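Local structure of beta-galactosidase (Marinomonas sp. ef1, 6Y2K) at residues A460-Y465 / N485-V490; H298-R303 / R441-M446; N509-P514 / L521-V526; S499-E502 / I506-N509. The protein hydrolyses terminal beta-D-galactosyl residues from beta-galactosides as a cold-active glycoside hydrolase of family 42 that assembles into a hexamer. All coordinates share one frame; numbering follows the deposited sequence.

Contact 1 of 4, residues A460-Y465 / N485-V490; sequences APLDMY and NSYQGV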
# COMPACT_ATOMS: atom_id res chain seq x y z
N ALA A 460 -8.80 -42.70 -24.88
CA ALA A 460 -8.47 -43.67 -23.83
C ALA A 460 -9.70 -44.45 -23.37
O ALA A 460 -10.80 -43.88 -23.29
CB ALA A 460 -7.82 -42.96 -22.64
N PRO A 461 -9.53 -45.75 -23.07
CA PRO A 461 -10.62 -46.45 -22.38
C PRO A 461 -10.80 -45.89 -20.96
O PRO A 461 -9.82 -45.56 -20.30
CB PRO A 461 -10.17 -47.92 -22.35
CG PRO A 461 -8.72 -47.92 -22.67
CD PRO A 461 -8.41 -46.65 -23.40
N LEU A 462 -12.05 -45.77 -20.53
CA LEU A 462 -12.42 -45.03 -19.33
C LEU A 462 -12.82 -45.91 -18.14
O LEU A 462 -12.94 -45.40 -17.02
CB LEU A 462 -13.57 -44.09 -19.66
CG LEU A 462 -13.36 -43.12 -20.83
CD1 LEU A 462 -14.65 -42.34 -21.08
CD2 LEU A 462 -12.20 -42.18 -20.57
N ASP A 463 -13.00 -47.21 -18.36
CA ASP A 463 -13.57 -48.12 -17.35
C ASP A 463 -12.79 -48.23 -16.03
O ASP A 463 -13.38 -48.55 -15.00
CB ASP A 463 -13.81 -49.52 -17.94
CG ASP A 463 -12.52 -50.19 -18.41
OD1 ASP A 463 -12.08 -49.90 -19.54
OD2 ASP A 463 -11.95 -50.99 -17.64
N MET A 464 -11.48 -47.98 -16.06
CA MET A 464 -10.65 -48.05 -14.85
C MET A 464 -10.67 -46.78 -13.96
O MET A 464 -9.96 -46.75 -12.96
CB MET A 464 -9.20 -48.42 -15.21
CG MET A 464 -8.40 -47.35 -15.95
SD MET A 464 -8.92 -47.10 -17.67
CE MET A 464 -8.21 -48.56 -18.45
N TYR A 465 -11.45 -45.76 -14.33
CA TYR A 465 -11.52 -44.50 -13.57
C TYR A 465 -12.88 -44.28 -12.90
O TYR A 465 -13.93 -44.42 -13.53
CB TYR A 465 -11.18 -43.30 -14.48
CG TYR A 465 -9.84 -43.47 -15.17
CD1 TYR A 465 -8.67 -43.56 -14.42
CD2 TYR A 465 -9.75 -43.59 -16.56
CE1 TYR A 465 -7.44 -43.73 -15.03
CE2 TYR A 465 -8.52 -43.76 -17.18
CZ TYR A 465 -7.37 -43.83 -16.41
OH TYR A 465 -6.15 -44.01 -17.00
N ASN A 485 -21.32 -41.69 -22.91
CA ASN A 485 -22.68 -42.21 -22.68
C ASN A 485 -22.70 -43.51 -21.86
O ASN A 485 -23.59 -43.69 -21.03
CB ASN A 485 -23.42 -42.43 -24.01
CG ASN A 485 -23.79 -41.13 -24.71
OD1 ASN A 485 -23.91 -40.07 -24.08
ND2 ASN A 485 -23.99 -41.20 -26.03
N SER A 486 -21.72 -44.38 -22.08
CA SER A 486 -21.66 -45.66 -21.36
C SER A 486 -20.78 -45.64 -20.10
O SER A 486 -20.81 -46.60 -19.33
CB SER A 486 -21.20 -46.76 -22.32
OG SER A 486 -19.86 -46.54 -22.73
N TYR A 487 -20.00 -44.57 -19.90
CA TYR A 487 -19.10 -44.46 -18.75
C TYR A 487 -19.90 -44.56 -17.45
O TYR A 487 -20.95 -43.92 -17.31
CB TYR A 487 -18.31 -43.15 -18.81
CG TYR A 487 -17.41 -42.85 -17.63
CD1 TYR A 487 -16.36 -43.69 -17.29
CD2 TYR A 487 -17.62 -41.71 -16.85
CE1 TYR A 487 -15.54 -43.41 -16.20
CE2 TYR A 487 -16.81 -41.42 -15.77
CZ TYR A 487 -15.77 -42.26 -15.45
OH TYR A 487 -14.99 -41.96 -14.37
N GLN A 488 -19.43 -45.41 -16.54
CA GLN A 488 -20.13 -45.72 -15.28
C GLN A 488 -19.62 -44.93 -14.06
O GLN A 488 -20.24 -44.98 -13.01
CB GLN A 488 -20.04 -47.23 -14.99
CG GLN A 488 -20.76 -48.11 -16.01
CD GLN A 488 -22.24 -47.76 -16.15
OE1 GLN A 488 -23.04 -48.03 -15.24
NE2 GLN A 488 -22.61 -47.19 -17.28
N GLY A 489 -18.49 -44.22 -14.20
CA GLY A 489 -17.97 -43.39 -13.11
C GLY A 489 -18.63 -42.01 -13.06
O GLY A 489 -19.71 -41.81 -13.64
N VAL A 490 -17.97 -41.07 -12.39
CA VAL A 490 -18.47 -39.71 -12.22
C VAL A 490 -17.79 -38.78 -13.24
O VAL A 490 -16.58 -38.78 -13.35
CB VAL A 490 -18.22 -39.21 -10.78
CG1 VAL A 490 -18.68 -37.76 -10.62
CG2 VAL A 490 -18.94 -40.10 -9.78

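Contact 2 of 4, residues H298-R303 / R441-M446; sequences HHDLYR and RMYEAM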
# COMPACT_ATOMS: atom_id res chain seq x y z
N HIS A 298 3.40 -33.34 -15.87
CA HIS A 298 4.04 -33.95 -17.04
C HIS A 298 4.34 -35.44 -16.86
O HIS A 298 4.24 -36.20 -17.82
CB HIS A 298 5.30 -33.16 -17.39
CG HIS A 298 4.99 -31.77 -17.84
ND1 HIS A 298 5.05 -30.69 -16.99
CD2 HIS A 298 4.55 -31.29 -19.03
CE1 HIS A 298 4.68 -29.60 -17.64
NE2 HIS A 298 4.37 -29.94 -18.88
N HIS A 299 4.69 -35.87 -15.65
CA HIS A 299 4.87 -37.30 -15.39
C HIS A 299 3.58 -38.06 -15.76
O HIS A 299 3.62 -39.08 -16.43
CB HIS A 299 5.20 -37.59 -13.93
CG HIS A 299 6.48 -36.98 -13.45
ND1 HIS A 299 7.62 -36.94 -14.21
CD2 HIS A 299 6.80 -36.44 -12.25
CE1 HIS A 299 8.59 -36.38 -13.50
NE2 HIS A 299 8.12 -36.06 -12.31
N ASP A 300 2.43 -37.53 -15.32
CA ASP A 300 1.12 -38.15 -15.61
C ASP A 300 0.71 -38.05 -17.09
O ASP A 300 0.20 -39.03 -17.67
CB ASP A 300 0.03 -37.57 -14.70
CG ASP A 300 0.22 -37.95 -13.21
OD1 ASP A 300 0.88 -38.99 -12.91
OD2 ASP A 300 -0.30 -37.20 -12.35
N LEU A 301 0.92 -36.89 -17.70
CA LEU A 301 0.65 -36.72 -19.14
C LEU A 301 1.48 -37.71 -19.98
O LEU A 301 0.94 -38.40 -20.85
CB LEU A 301 0.95 -35.28 -19.56
CG LEU A 301 0.93 -34.90 -21.05
CD1 LEU A 301 -0.46 -34.99 -21.64
CD2 LEU A 301 1.49 -33.49 -21.20
N TYR A 302 2.77 -37.78 -19.69
CA TYR A 302 3.68 -38.61 -20.50
C TYR A 302 3.61 -40.11 -20.17
O TYR A 302 3.85 -40.94 -21.05
CB TYR A 302 5.11 -38.06 -20.47
CG TYR A 302 5.23 -36.68 -21.14
CD1 TYR A 302 4.66 -36.45 -22.39
CD2 TYR A 302 5.89 -35.62 -20.52
CE1 TYR A 302 4.73 -35.20 -23.01
CE2 TYR A 302 5.98 -34.37 -21.15
CZ TYR A 302 5.40 -34.17 -22.39
OH TYR A 302 5.47 -32.95 -23.06
N ARG A 303 3.26 -40.47 -18.94
CA ARG A 303 2.88 -41.87 -18.66
C ARG A 303 1.73 -42.29 -19.59
O ARG A 303 1.73 -43.39 -20.13
CB ARG A 303 2.52 -42.10 -17.19
CG ARG A 303 2.28 -43.58 -16.86
CD ARG A 303 2.09 -43.84 -15.36
NE ARG A 303 0.84 -43.24 -14.88
CZ ARG A 303 0.74 -42.08 -14.23
NH1 ARG A 303 1.81 -41.36 -13.90
NH2 ARG A 303 -0.47 -41.64 -13.88
N ARG A 441 -4.33 -25.84 -13.49
CA ARG A 441 -4.98 -25.38 -12.25
C ARG A 441 -6.07 -26.35 -11.73
O ARG A 441 -6.26 -26.46 -10.51
CB ARG A 441 -5.53 -23.96 -12.41
CG ARG A 441 -4.46 -22.91 -12.68
CD ARG A 441 -3.46 -22.78 -11.55
NE ARG A 441 -2.35 -21.88 -11.88
CZ ARG A 441 -1.27 -21.69 -11.11
NH1 ARG A 441 -1.13 -22.33 -9.95
NH2 ARG A 441 -0.32 -20.86 -11.50
N MET A 442 -6.75 -27.04 -12.64
CA MET A 442 -7.66 -28.13 -12.22
C MET A 442 -6.83 -29.27 -11.60
O MET A 442 -7.21 -29.82 -10.57
CB MET A 442 -8.50 -28.66 -13.39
CG MET A 442 -9.54 -27.66 -13.91
SD MET A 442 -10.91 -28.45 -14.77
CE MET A 442 -11.95 -28.92 -13.39
N TYR A 443 -5.69 -29.57 -12.21
CA TYR A 443 -4.77 -30.60 -11.72
C TYR A 443 -4.20 -30.24 -10.34
O TYR A 443 -4.14 -31.09 -9.45
CB TYR A 443 -3.66 -30.84 -12.74
CG TYR A 443 -2.66 -31.91 -12.36
CD1 TYR A 443 -2.92 -33.27 -12.61
CD2 TYR A 443 -1.45 -31.58 -11.77
CE1 TYR A 443 -1.99 -34.25 -12.29
CE2 TYR A 443 -0.52 -32.55 -11.43
CZ TYR A 443 -0.79 -33.88 -11.69
OH TYR A 443 0.14 -34.82 -11.34
N GLU A 444 -3.78 -28.99 -10.17
CA GLU A 444 -3.27 -28.49 -8.89
C GLU A 444 -4.28 -28.69 -7.75
O GLU A 444 -3.90 -29.12 -6.66
CB GLU A 444 -2.90 -27.01 -8.99
CG GLU A 444 -2.46 -26.36 -7.68
CD GLU A 444 -2.10 -24.89 -7.84
OE1 GLU A 444 -1.06 -24.47 -7.30
OE2 GLU A 444 -2.86 -24.16 -8.51
N ALA A 445 -5.55 -28.37 -8.02
CA ALA A 445 -6.63 -28.59 -7.05
C ALA A 445 -6.78 -30.07 -6.65
O ALA A 445 -6.92 -30.39 -5.47
CB ALA A 445 -7.94 -28.05 -7.60
N MET A 446 -6.72 -30.97 -7.64
CA MET A 446 -6.74 -32.42 -7.39
C MET A 446 -5.58 -32.83 -6.49
O MET A 446 -5.75 -33.60 -5.53
CB MET A 446 -6.63 -33.22 -8.69
CG MET A 446 -7.83 -33.13 -9.62
SD MET A 446 -7.46 -33.97 -11.17
CE MET A 446 -9.04 -33.79 -11.97

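Contact 3 of 4, residues N509-P514 / L521-V526; sequences NLAPGP and LTVERV. With GOL (glycerol), chain I.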
# COMPACT_ATOMS: atom_id res chain seq x y z
N ASN A 509 -26.66 -27.28 -32.48
CA ASN A 509 -27.44 -27.12 -31.24
C ASN A 509 -26.80 -26.17 -30.20
O ASN A 509 -27.27 -26.10 -29.07
CB ASN A 509 -27.73 -28.50 -30.58
CG ASN A 509 -26.46 -29.23 -30.15
OD1 ASN A 509 -25.47 -29.26 -30.87
ND2 ASN A 509 -26.51 -29.87 -28.97
N LEU A 510 -25.75 -25.44 -30.59
CA LEU A 510 -24.89 -24.68 -29.67
C LEU A 510 -24.15 -25.56 -28.67
O LEU A 510 -24.42 -26.77 -28.56
CB LEU A 510 -25.68 -23.58 -28.93
CG LEU A 510 -26.57 -22.65 -29.76
CD1 LEU A 510 -27.11 -21.55 -28.88
CD2 LEU A 510 -25.80 -22.06 -30.93
N ALA A 511 -23.20 -24.95 -27.95
CA ALA A 511 -22.49 -25.67 -26.89
C ALA A 511 -23.49 -26.12 -25.82
O ALA A 511 -24.47 -25.42 -25.58
CB ALA A 511 -21.40 -24.79 -26.29
N PRO A 512 -23.28 -27.27 -25.17
CA PRO A 512 -22.11 -28.14 -25.30
C PRO A 512 -22.23 -29.27 -26.36
O PRO A 512 -21.64 -30.33 -26.19
CB PRO A 512 -21.98 -28.72 -23.90
CG PRO A 512 -23.41 -28.88 -23.47
CD PRO A 512 -24.16 -27.72 -24.08
N GLY A 513 -22.96 -29.02 -27.45
CA GLY A 513 -22.84 -29.86 -28.64
C GLY A 513 -23.28 -31.30 -28.41
O GLY A 513 -24.38 -31.53 -27.91
N PRO A 514 -22.42 -32.29 -28.74
CA PRO A 514 -22.79 -33.70 -28.51
C PRO A 514 -23.07 -34.06 -27.05
O PRO A 514 -23.80 -35.01 -26.80
CB PRO A 514 -21.57 -34.48 -29.02
CG PRO A 514 -20.88 -33.55 -29.94
CD PRO A 514 -21.10 -32.18 -29.38
N LEU A 521 -28.21 -28.77 -21.31
CA LEU A 521 -28.08 -27.34 -21.07
C LEU A 521 -27.71 -26.64 -22.38
O LEU A 521 -27.30 -27.30 -23.34
CB LEU A 521 -27.01 -27.09 -20.01
CG LEU A 521 -25.59 -27.57 -20.35
CD1 LEU A 521 -24.70 -26.39 -20.71
CD2 LEU A 521 -24.99 -28.35 -19.20
N THR A 522 -27.87 -25.32 -22.40
CA THR A 522 -27.53 -24.51 -23.56
C THR A 522 -26.66 -23.33 -23.13
O THR A 522 -27.06 -22.57 -22.26
CB THR A 522 -28.80 -23.98 -24.26
OG1 THR A 522 -29.60 -25.09 -24.68
CG2 THR A 522 -28.45 -23.12 -25.48
N VAL A 523 -25.48 -23.20 -23.73
CA VAL A 523 -24.66 -22.00 -23.56
C VAL A 523 -25.19 -20.96 -24.53
O VAL A 523 -24.96 -21.05 -25.74
CB VAL A 523 -23.16 -22.25 -23.83
CG1 VAL A 523 -22.35 -20.96 -23.64
CG2 VAL A 523 -22.64 -23.35 -22.92
N GLU A 524 -25.89 -19.98 -23.99
CA GLU A 524 -26.54 -18.95 -24.81
C GLU A 524 -25.51 -17.97 -25.36
O GLU A 524 -25.62 -17.53 -26.51
CB GLU A 524 -27.58 -18.22 -23.98
CG GLU A 524 -28.70 -19.12 -23.46
CD GLU A 524 -29.70 -18.40 -22.58
OE1 GLU A 524 -29.32 -17.46 -21.86
OE2 GLU A 524 -30.89 -18.78 -22.60
N ARG A 525 -24.55 -17.60 -24.52
CA ARG A 525 -23.44 -16.72 -24.93
C ARG A 525 -22.35 -16.76 -23.86
O ARG A 525 -22.55 -17.35 -22.80
CB ARG A 525 -23.91 -15.28 -25.17
CG ARG A 525 -24.61 -14.61 -24.00
CD ARG A 525 -25.04 -13.19 -24.39
NE ARG A 525 -25.44 -12.40 -23.23
CZ ARG A 525 -25.75 -11.11 -23.26
NH1 ARG A 525 -25.66 -10.39 -24.38
NH2 ARG A 525 -26.12 -10.51 -22.13
N VAL A 526 -21.20 -16.14 -24.17
CA VAL A 526 -20.04 -16.13 -23.27
C VAL A 526 -19.68 -14.70 -22.84
O VAL A 526 -19.58 -13.80 -23.67
CB VAL A 526 -18.80 -16.73 -23.97
CG1 VAL A 526 -17.57 -16.68 -23.05
CG2 VAL A 526 -19.05 -18.17 -24.40
C1 GOL I . -19.94 -21.72 -26.86
O1 GOL I . -18.64 -21.23 -26.46
C2 GOL I . -20.73 -20.76 -27.75
O2 GOL I . -19.88 -20.35 -28.82
C3 GOL I . -21.96 -21.37 -28.44
O3 GOL I . -22.85 -22.01 -27.52

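Contact 4 of 4, residues S499-E502 / I506-N509; sequences SKTE and IPEN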
# COMPACT_ATOMS: atom_id res chain seq x y z
N SER A 499 -17.95 -27.26 -27.55
CA SER A 499 -18.24 -25.95 -28.12
C SER A 499 -17.83 -25.78 -29.59
O SER A 499 -18.16 -24.77 -30.21
CB SER A 499 -17.58 -24.85 -27.26
OG SER A 499 -16.17 -24.96 -27.27
N LYS A 500 -17.09 -26.75 -30.14
CA LYS A 500 -16.62 -26.68 -31.53
C LYS A 500 -16.82 -28.00 -32.27
O LYS A 500 -16.65 -29.08 -31.70
CB LYS A 500 -15.13 -26.30 -31.61
CG LYS A 500 -14.73 -24.99 -30.95
CD LYS A 500 -15.29 -23.78 -31.67
CE LYS A 500 -15.01 -22.49 -30.92
NZ LYS A 500 -15.75 -21.33 -31.49
N THR A 501 -17.12 -27.89 -33.56
CA THR A 501 -17.09 -29.02 -34.49
C THR A 501 -15.63 -29.36 -34.85
O THR A 501 -14.69 -28.66 -34.44
CB THR A 501 -17.87 -28.70 -35.78
OG1 THR A 501 -17.24 -27.60 -36.45
CG2 THR A 501 -19.35 -28.37 -35.49
N GLU A 502 -15.45 -30.44 -35.62
CA GLU A 502 -14.11 -30.84 -36.08
C GLU A 502 -13.42 -29.76 -36.94
O GLU A 502 -12.19 -29.65 -36.91
CB GLU A 502 -14.18 -32.16 -36.87
CG GLU A 502 -12.88 -32.98 -36.89
CD GLU A 502 -11.81 -32.50 -37.88
OE1 GLU A 502 -12.13 -31.89 -38.92
OE2 GLU A 502 -10.61 -32.77 -37.62
N ILE A 506 -19.30 -23.59 -34.68
CA ILE A 506 -20.17 -23.78 -33.52
C ILE A 506 -21.17 -24.89 -33.86
O ILE A 506 -21.77 -24.85 -34.93
CB ILE A 506 -20.92 -22.48 -33.16
CG1 ILE A 506 -19.89 -21.39 -32.76
CG2 ILE A 506 -21.93 -22.73 -32.05
CD1 ILE A 506 -20.48 -20.02 -32.54
N PRO A 507 -21.35 -25.89 -32.96
CA PRO A 507 -22.34 -26.94 -33.24
C PRO A 507 -23.74 -26.39 -33.49
O PRO A 507 -24.13 -25.36 -32.93
CB PRO A 507 -22.32 -27.79 -31.97
CG PRO A 507 -20.94 -27.62 -31.44
CD PRO A 507 -20.55 -26.21 -31.77
N GLU A 508 -24.49 -27.10 -34.32
CA GLU A 508 -25.84 -26.70 -34.71
C GLU A 508 -26.79 -26.46 -33.52
O GLU A 508 -27.60 -25.54 -33.55
CB GLU A 508 -26.43 -27.76 -35.65
CG GLU A 508 -27.64 -27.30 -36.43
CD GLU A 508 -28.21 -28.45 -37.25
OE1 GLU A 508 -27.49 -28.92 -38.17
OE2 GLU A 508 -29.34 -28.88 -36.96
N ASN A 509 -26.66 -27.28 -32.48
CA ASN A 509 -27.44 -27.12 -31.24
C ASN A 509 -26.80 -26.17 -30.20
O ASN A 509 -27.27 -26.10 -29.07
CB ASN A 509 -27.73 -28.50 -30.58
CG ASN A 509 -26.46 -29.23 -30.15
OD1 ASN A 509 -25.47 -29.26 -30.87
ND2 ASN A 509 -26.51 -29.87 -28.97

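Contact 1 of 4, residues A460-Y465 / N485-V490
L462 and Y465 run beside Y487 and G489 in the same chain direction, with CA of L462 6.7 Å from CA of Y487 and CA of Y465 6.6 Å from CA of G489. L462 to Y465 form a type I beta turn, closed by Y465 N on L462 O; the second segment is the chain just leaving helix 478-486 at Y487. The ring of Y487 bridges the two segments, meeting the turn with its edge. With CG anti to the backbone N (chi1 175°), it reaches across to the turn, where its OH donates to Y465 O at 2.8 Å, well above the carbonyl plane. L462 O also meets the rim of the ring, 3.4 Å from CE1 of Y487 and near the ring plane, while L462 CB lies 3.7 Å from Y487 CD1. One face of the ring is covered by its own chain: G489 N sits 3.4 Å over the centre of the Y487 ring. The Y465 side chain turns away, its hydroxyl bonded to D454. R575 grips the carbonyls of Y487 and G489 from outside. The loops so joined lead into the neighbouring parallel strands 467-470 and 490-493, the two strands of a beta-alpha-beta crossover through helix 478-486.

Contact 2 of 4, residues H298-R303 / R441-M446
D300 and Y443 make the contact, each reaching from its own helix across a backbone separation of 10.3 Å between their CA atoms. The hydrogen bond is short: Y443 OH donates to D300 OD2 at 2.6 Å. The oxygen lies at the edge of the phenol, in the ring plane, whereas the hydroxyl approaches from above the carboxylate plane, the two planes being 68° apart. Y443 stretches out with CG anti to its N (chi1 -179°), which carries the phenol straight toward helix 294-305. Ionic pairing occupies the other oxygen. R303 NH1, one turn further along the same helix, meets the anti lone pair of D300 OD1 at 2.7 Å within the guanidinium plane, and NH2 adds a weak bond to the same atom; H344 is a further partner of OD1, and D454 pairs with R303 as well. Apolar cover comes from V453, which touches both D300 and Y443. With an alanine here in place of D300, the hydroxyl of Y443 would probably lose its acceptor and the R303 guanidinium one of its carboxylate partners. Gripped at both oxygens in a buried setting, the D300 carboxylate is probably ionised, its charge probably offset in part by R303, which D454 shares, where barrel and trimerisation domain meet.

Contact 3 of 4, residues N509-P514 / L521-V526
A511 and V523 lie opposite each other, antiparallel, with V523 N donating to A511 O at 3.1 Å in an almost straight bond (179°). The return bond of such a hydrogen-bonded pair is replaced by a bound glycerol, probably from the crystallisation liquor: its O3 accepts from A511 N at 3.0 Å and donates to V523 O at 2.9 Å. Beside this polar bridge, A511 CB rests against V523 CG2, 3.9 Å away. P512 flanks the pair on one side, its CD 3.3 Å from L521 O and 3.7 Å from L521 CD1; with L521 CG between its backbone N and carbonyl carbon (chi1 61°), the branch is turned so that CD1 meets the proline ring. On the other side, L510 CD1 meets T522 CG2 at 4.0 Å. What sets these groups in place is a tight reversal: the A511-P512 peptide bond is cis, and G513 N bonds back to L510 O. The amide of N509 braces it further, ND2 reaching G513 O. Putting an alanine in place of P512 would probably open a gap beside L521 and let the peptide bond revert to trans, unmaking the turn. Farther out, strand 521-528 pairs with strand 549-555, and R370 and M364 of the second subunit pack on L510 and V526. The arrangement is a type VIa turn with cis-proline, laid against the edge of a two-stranded antiparallel sheet.

Contact 4 of 4, residues S499-E502 / I506-N509
P507, I506 and T501 carry most of this contact, in which the long irregular loop between strands 490-493 and 521-528 of the trimerisation domain folds back on itself. The two limbs come within 5.0 Å at the CA atoms of K500 and I506, yet no hydrogen bond joins them, and the fit is by van der Waals contact. P507, with the most surface buried, lays its ring against the peptide link between S499 and K500: CD is 3.2 Å from S499 O, and CG is 4.1 Å from S499 C. As a proline it has no N-H to offer that carbonyl. T501 closes over P507 with its methyl group. Its OG1 stands between backbone N and carbonyl carbon (chi1 62°), bonded to the backbone N of Q505, and this rotation leaves CG2 to face the proline. I506 touches more loosely, its CA 4.0 Å from S499 O and its CG1 4.3 Å from K500 NZ. That amino group is bonded to Q363 of the second subunit, while the I506 backbone also hydrogen-bonds to that subunit and its side chain packs on Q356 there. The loop therefore faces the subunit interface on this side. Elsewhere E502 forms a salt bridge with K167, and K500 O is held by H475. Between the limbs, T501 CG2 lies 4.0 Å from P507 CA.

From the N terminus, contact 2 comes first: its 137 intervening residues run from helix 294-305 of the barrel to helix 435-448, so it ties the catalytic barrel to the trimerisation domain. Contact 1 opens after it closes and encloses 19 residues of that domain, strand 467-470 and most of helix 478-486, just ahead of the adjacent parallel strand 490-493. Contacts 4 and 3 then follow head to tail, sharing N509, and close short loops of three and six residues before strand 521-528. None nests in or crosses another. Contacts 3 and 4 also touch in space, with A511 CB 3.8 Å from S499 CA, and both meet the second subunit; contacts 1 and 2, with centres 19 Å apart, lie within their own chain.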